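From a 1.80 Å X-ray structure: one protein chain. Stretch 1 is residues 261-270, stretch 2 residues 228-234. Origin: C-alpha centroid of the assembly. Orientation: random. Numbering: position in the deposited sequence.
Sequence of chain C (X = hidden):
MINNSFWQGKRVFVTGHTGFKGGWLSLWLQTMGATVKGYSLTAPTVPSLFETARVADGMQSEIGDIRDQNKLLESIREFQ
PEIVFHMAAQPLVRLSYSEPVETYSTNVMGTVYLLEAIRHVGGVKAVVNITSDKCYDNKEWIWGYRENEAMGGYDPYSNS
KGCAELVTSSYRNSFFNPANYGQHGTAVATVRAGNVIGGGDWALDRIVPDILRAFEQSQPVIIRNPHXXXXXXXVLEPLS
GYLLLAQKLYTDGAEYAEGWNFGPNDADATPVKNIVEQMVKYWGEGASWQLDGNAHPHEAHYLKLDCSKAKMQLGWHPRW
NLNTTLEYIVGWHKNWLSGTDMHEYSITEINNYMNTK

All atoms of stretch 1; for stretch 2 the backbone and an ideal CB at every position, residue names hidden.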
ATOM      1  N   ASN C 261      11.072   9.859  12.114  1.00 14.65           N
ATOM      2  CA  ASN C 261       9.969  10.341  12.945  1.00 17.84           C
ATOM      3  C   ASN C 261      10.398  10.461  14.409  1.00 17.92           C
ATOM      4  O   ASN C 261      11.076   9.580  14.938  1.00 17.39           O
ATOM      5  CB  ASN C 261       8.799   9.351  12.935  1.00 15.90           C
ATOM      6  CG  ASN C 261       8.009   9.354  11.643  1.00 16.76           C
ATOM      7  OD1 ASN C 261       7.239   8.427  11.393  1.00 22.09           O
ATOM      8  ND2 ASN C 261       8.168  10.386  10.834  1.00 15.89           N
ATOM      9  N   PHE C 262       9.973  11.533  15.068  1.00 16.94           N
ATOM     10  CA  PHE C 262      10.246  11.709  16.490  1.00 18.47           C
ATOM     11  C   PHE C 262       8.959  12.178  17.151  1.00 20.48           C
ATOM     12  O   PHE C 262       8.338  13.155  16.719  1.00 20.25           O
ATOM     13  CB  PHE C 262      11.381  12.711  16.744  1.00 18.76           C
ATOM     14  CG  PHE C 262      12.732  12.229  16.287  1.00 16.12           C
ATOM     15  CD1 PHE C 262      13.270  12.670  15.086  1.00 14.92           C
ATOM     16  CD2 PHE C 262      13.462  11.320  17.053  1.00 18.08           C
ATOM     17  CE1 PHE C 262      14.515  12.222  14.650  1.00 16.52           C
ATOM     18  CE2 PHE C 262      14.713  10.861  16.624  1.00 16.10           C
ATOM     19  CZ  PHE C 262      15.238  11.312  15.426  1.00 16.54           C
ATOM     20  N   GLY C 263       8.548  11.463  18.188  1.00 19.75           N
ATOM     21  CA  GLY C 263       7.329  11.812  18.884  1.00 19.79           C
ATOM     22  C   GLY C 263       7.238  11.095  20.216  1.00 19.46           C
ATOM     23  O   GLY C 263       8.077  10.253  20.523  1.00 21.19           O
ATOM     24  N   PRO C 264       6.221  11.405  21.028  1.00 19.84           N
ATOM     25  CA  PRO C 264       6.020  10.792  22.344  1.00 20.22           C
ATOM     26  C   PRO C 264       5.311   9.444  22.256  1.00 22.21           C
ATOM     27  O   PRO C 264       4.808   9.063  21.199  1.00 19.71           O
ATOM     28  CB  PRO C 264       5.168  11.824  23.060  1.00 18.35           C
ATOM     29  CG  PRO C 264       4.252  12.271  21.950  1.00 18.40           C
ATOM     30  CD  PRO C 264       5.203  12.441  20.774  1.00 19.21           C
ATOM     31  N   ASN C 265       5.259   8.730  23.377  1.00 26.97           N
ATOM     32  CA  ASN C 265       4.581   7.442  23.409  1.00 29.98           C
ATOM     33  C   ASN C 265       3.087   7.728  23.437  1.00 28.39           C
ATOM     34  O   ASN C 265       2.630   8.590  24.189  1.00 26.28           O
ATOM     35  CB  ASN C 265       5.013   6.658  24.647  1.00 36.59           C
ATOM     36  CG  ASN C 265       6.508   6.401  24.673  1.00 43.67           C
ATOM     37  OD1 ASN C 265       7.095   5.997  23.667  1.00 47.30           O
ATOM     38  ND2 ASN C 265       7.133   6.632  25.824  1.00 48.10           N
ATOM     39  N   ASP C 266       2.324   7.019  22.611  1.00 31.12           N
ATOM     40  CA  ASP C 266       0.884   7.241  22.550  1.00 34.60           C
ATOM     41  C   ASP C 266       0.219   7.035  23.905  1.00 33.96           C
ATOM     42  O   ASP C 266      -0.847   7.586  24.166  1.00 30.50           O
ATOM     43  CB  ASP C 266       0.232   6.315  21.522  1.00 42.68           C
ATOM     44  CG  ASP C 266      -1.193   6.734  21.181  1.00 51.29           C
ATOM     45  OD1 ASP C 266      -1.972   5.872  20.725  1.00 57.54           O
ATOM     46  OD2 ASP C 266      -1.532   7.927  21.356  1.00 54.85           O
ATOM     47  N   ALA C 267       0.846   6.241  24.766  1.00 31.90           N
ATOM     48  CA  ALA C 267       0.282   5.993  26.091  1.00 35.77           C
ATOM     49  C   ALA C 267       0.277   7.297  26.886  1.00 38.90           C
ATOM     50  O   ALA C 267      -0.434   7.436  27.883  1.00 38.49           O
ATOM     51  CB  ALA C 267       1.101   4.935  26.818  1.00 33.59           C
ATOM     52  N   ASP C 268       1.072   8.251  26.415  1.00 39.65           N
ATOM     53  CA  ASP C 268       1.213   9.564  27.041  1.00 39.76           C
ATOM     54  C   ASP C 268       0.110  10.510  26.555  1.00 39.45           C
ATOM     55  O   ASP C 268      -0.115  11.567  27.144  1.00 42.96           O
ATOM     56  CB  ASP C 268       2.605  10.123  26.691  1.00 40.54           C
ATOM     57  CG  ASP C 268       2.952  11.400  27.445  1.00 39.00           C
ATOM     58  OD1 ASP C 268       2.923  11.394  28.697  1.00 34.69           O
ATOM     59  OD2 ASP C 268       3.276  12.409  26.777  1.00 34.99           O
ATOM     60  N   ALA C 269      -0.586  10.113  25.488  1.00 40.00           N
ATOM     61  CA  ALA C 269      -1.654  10.921  24.900  1.00 34.90           C
ATOM     62  C   ALA C 269      -2.640  11.424  25.945  1.00 33.44           C
ATOM     63  O   ALA C 269      -3.318  10.636  26.604  1.00 31.92           O
ATOM     64  CB  ALA C 269      -2.388  10.122  23.836  1.00 34.85           C
ATOM     65  N   THR C 270      -2.725  12.742  26.073  1.00 32.37           N
ATOM     66  CA  THR C 270      -3.605  13.366  27.053  1.00 34.36           C
ATOM     67  C   THR C 270      -4.449  14.477  26.435  1.00 34.26           C
ATOM     68  O   THR C 270      -3.932  15.324  25.707  1.00 33.38           O
ATOM     69  CB  THR C 270      -2.776  13.975  28.202  1.00 33.45           C
ATOM     70  OG1 THR C 270      -1.847  12.997  28.696  1.00 32.71           O
ATOM     71  CG2 THR C 270      -3.682  14.436  29.330  1.00 32.88           C
ATOM     72  N   UNK C 228      -9.849  17.464  22.819  1.00 28.02           N
ATOM     73  CA  UNK C 228      -8.807  17.498  21.800  1.00 28.12           C
ATOM     74  C   UNK C 228      -7.535  16.836  22.307  1.00 28.49           C
ATOM     75  O   UNK C 228      -7.061  17.135  23.405  1.00 26.27           O
ATOM     76  CB  UNK C 228      -8.520  18.939  21.374  1.00 28.12           C
ATOM     77  N   UNK C 229      -6.995  15.930  21.498  1.00 28.17           N
ATOM     78  CA  UNK C 229      -5.776  15.208  21.843  1.00 29.20           C
ATOM     79  C   UNK C 229      -4.699  15.438  20.792  1.00 28.84           C
ATOM     80  O   UNK C 229      -4.971  15.430  19.589  1.00 29.16           O
ATOM     81  CB  UNK C 229      -6.062  13.712  21.991  1.00 29.20           C
ATOM     82  N   UNK C 230      -3.475  15.644  21.258  1.00 29.75           N
ATOM     83  CA  UNK C 230      -2.338  15.865  20.377  1.00 27.26           C
ATOM     84  C   UNK C 230      -1.132  15.229  21.065  1.00 26.34           C
ATOM     85  O   UNK C 230      -1.019  15.272  22.292  1.00 25.90           O
ATOM     86  CB  UNK C 230      -2.115  17.352  20.092  1.00 27.26           C
ATOM     87  N   UNK C 231      -0.235  14.599  20.291  1.00 27.58           N
ATOM     88  CA  UNK C 231       0.937  13.983  20.917  1.00 27.52           C
ATOM     89  C   UNK C 231       1.952  15.040  21.353  1.00 23.48           C
ATOM     90  O   UNK C 231       3.010  15.192  20.747  1.00 23.39           O
ATOM     91  CB  UNK C 231       1.594  12.992  19.954  1.00 27.52           C
ATOM     92  N   UNK C 232       1.612  15.769  22.411  1.00 21.91           N
ATOM     93  CA  UNK C 232       2.483  16.815  22.934  1.00 23.58           C
ATOM     94  C   UNK C 232       3.817  16.262  23.430  1.00 21.88           C
ATOM     95  O   UNK C 232       3.886  15.162  23.976  1.00 21.51           O
ATOM     96  CB  UNK C 232       1.778  17.561  24.069  1.00 23.58           C
ATOM     97  N   UNK C 233       4.876  17.036  23.236  1.00 20.39           N
ATOM     98  CA  UNK C 233       6.206  16.641  23.688  1.00 18.89           C
ATOM     99  C   UNK C 233       7.039  17.880  23.981  1.00 19.74           C
ATOM    100  O   UNK C 233       6.929  18.898  23.289  1.00 19.65           O
ATOM    101  CB  UNK C 233       6.898  15.763  22.644  1.00 18.89           C
ATOM    102  N   UNK C 234       7.869  17.798  25.014  1.00 20.11           N
ATOM    103  CA  UNK C 234       8.720  18.922  25.367  1.00 19.01           C
ATOM    104  C   UNK C 234       9.684  19.121  24.206  1.00 18.40           C
ATOM    105  O   UNK C 234      10.146  18.151  23.592  1.00 18.14           O
ATOM    106  CB  UNK C 234       9.460  18.686  26.685  1.00 19.01           C
TER

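At position 228 the backbone is extended and the CA-to-CB bond points away from stretch 1, with nothing of that stretch within 5.5 Å of the ideal CB. Almost any side chain could be accommodated as far as stretch 1 is concerned. The residue is Ala-228, and its contribution is made by the backbone: its O accepts a hydrogen bond of 2.9 Å from the O of water 1, which also donates to Thr-270 O (2.8 Å from the water O).

Position 229, also extended (phi/psi -122/138), directs its CB sideways. The ideal CB lies 4.6 Å from Thr-270 O and 5.5 Å from Ala-269 CB. A methyl group offers no polar partner, so an aliphatic residue such as valine, isoleucine or leucine would suit, while a small residue would leave the methyl less covered. The residue is Ile-229. With chi1 in m, its CG2 comes within 4.0 Å of Ala-269 CB, an apolar contact.

The CB at 230 has nothing of stretch 1 in reach. With neither pocket nor charge there, a long polar side chain is as acceptable as a short one. Here it is Arg-230, which turns back along its own stretch: NH1 donates to Ile-229 O at 2.6 Å. Its backbone O accepts a hydrogen bond from water 2 (2.9 Å to the water O), and the same water O accepts one from Thr-270 N at 2.7 Å, linking the two backbones.

Position 231 is more demanding. Its phi of -74° is compatible with proline, and its ideal CB sits only 3.4 Å from Pro-264 CG, a tight approach to an apolar ring. A compact apolar residue fits; alanine or proline would both be reasonable. Pro-231 is found, with its CB 3.6 Å from Pro-264 CG, so that two pyrrolidine rings meet through their carbons.

At 232 the CB points sideways and has no stretch 1 atom within 5.5 Å. A short side chain would make little contact, but a long one could reach back toward the carbonyl of Thr-270, where an N-H donor would be useful. Trp-232 does this through water: NE1 donates to the O of water 1 at 2.8 Å, and that water donates to Thr-270 O. The carbonyl also lies at the ring edge, 4.3 Å from CD1. The backbone O of Trp-232 and Asp-268 OD2, 4.0 Å apart, are both acceptors, and waters 3 and 4 lie between them.

Position 233 points toward stretch 1, its ideal CB 4.2 Å from Pro-264 CD. Beyond lies Gly-263, whose lack of a side chain leaves its backbone accessible, so a medium-length, unbranched side chain would suit, glutamine or methionine for instance. Gln-233 extends with chi1 in p and chi2 in t, its terminal amide packing beside Gly-263 and Pro-264.

Position 234 is out of reach of stretch 1, which sets no preference. His-234 caps a backbone N just past the stretch, ahead of a helix.

Stretch 2, residues 228-234: AIRPWQH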
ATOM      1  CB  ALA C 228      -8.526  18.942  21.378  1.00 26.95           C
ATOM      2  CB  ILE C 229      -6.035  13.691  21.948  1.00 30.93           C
ATOM      3  CG1 ILE C 229      -6.983  13.404  23.109  1.00 31.76           C
ATOM      4  CG2 ILE C 229      -4.719  12.946  22.137  1.00 29.67           C
ATOM      5  CD1 ILE C 229      -7.387  11.948  23.217  1.00 32.67           C
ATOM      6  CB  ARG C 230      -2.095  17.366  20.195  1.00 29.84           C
ATOM      7  CG  ARG C 230      -3.266  18.147  19.597  1.00 33.83           C
ATOM      8  CD  ARG C 230      -3.326  17.999  18.085  1.00 35.26           C
ATOM      9  NE  ARG C 230      -4.415  18.779  17.494  1.00 37.26           N
ATOM     10  CZ  ARG C 230      -5.698  18.423  17.512  1.00 37.33           C
ATOM     11  NH1 ARG C 230      -6.075  17.288  18.089  1.00 36.16           N
ATOM     12  NH2 ARG C 230      -6.607  19.208  16.947  1.00 35.98           N
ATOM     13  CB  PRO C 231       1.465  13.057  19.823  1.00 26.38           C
ATOM     14  CG  PRO C 231       1.068  13.751  18.566  1.00 29.38           C
ATOM     15  CD  PRO C 231      -0.327  14.240  18.865  1.00 26.18           C
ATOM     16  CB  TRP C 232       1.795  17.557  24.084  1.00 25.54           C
ATOM     17  CG  TRP C 232       0.477  18.161  23.717  1.00 28.42           C
ATOM     18  CD1 TRP C 232      -0.759  17.751  24.130  1.00 29.08           C
ATOM     19  CD2 TRP C 232       0.261  19.278  22.850  1.00 29.33           C
ATOM     20  NE1 TRP C 232      -1.732  18.547  23.575  1.00 30.93           N
ATOM     21  CE2 TRP C 232      -1.133  19.492  22.784  1.00 29.69           C
ATOM     22  CE3 TRP C 232       1.113  20.120  22.121  1.00 30.22           C
ATOM     23  CZ2 TRP C 232      -1.698  20.516  22.015  1.00 31.45           C
ATOM     24  CZ3 TRP C 232       0.552  21.142  21.355  1.00 30.76           C
ATOM     25  CH2 TRP C 232      -0.844  21.329  21.310  1.00 30.97           C
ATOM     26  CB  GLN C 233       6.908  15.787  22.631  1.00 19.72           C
ATOM     27  CG  GLN C 233       7.018  16.451  21.264  1.00 20.40           C
ATOM     28  CD  GLN C 233       7.645  15.547  20.222  1.00 20.32           C
ATOM     29  OE1 GLN C 233       7.523  15.792  19.016  1.00 20.81           O
ATOM     30  NE2 GLN C 233       8.331  14.501  20.679  1.00 17.26           N
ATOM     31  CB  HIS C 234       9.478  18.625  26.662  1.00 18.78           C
ATOM     32  CG  HIS C 234      10.198  19.810  27.225  1.00 20.62           C
ATOM     33  ND1 HIS C 234      11.396  20.266  26.716  1.00 21.98           N
ATOM     34  CD2 HIS C 234       9.881  20.642  28.244  1.00 22.80           C
ATOM     35  CE1 HIS C 234      11.786  21.328  27.400  1.00 20.63           C
ATOM     36  NE2 HIS C 234      10.885  21.578  28.332  1.00 24.24           N
TER
HETATM   37  O   HOH W   1      -4.236  17.464  23.944  1.00 30.94           O
HETATM   38  O   HOH W   2      -0.902  14.398  25.026  1.00 25.96           O
HETATM   39  O   HOH W   3       1.713  13.505  24.705  1.00 27.01           O
HETATM   40  O   HOH W   4       5.275  14.205  26.137  1.00 30.84           O
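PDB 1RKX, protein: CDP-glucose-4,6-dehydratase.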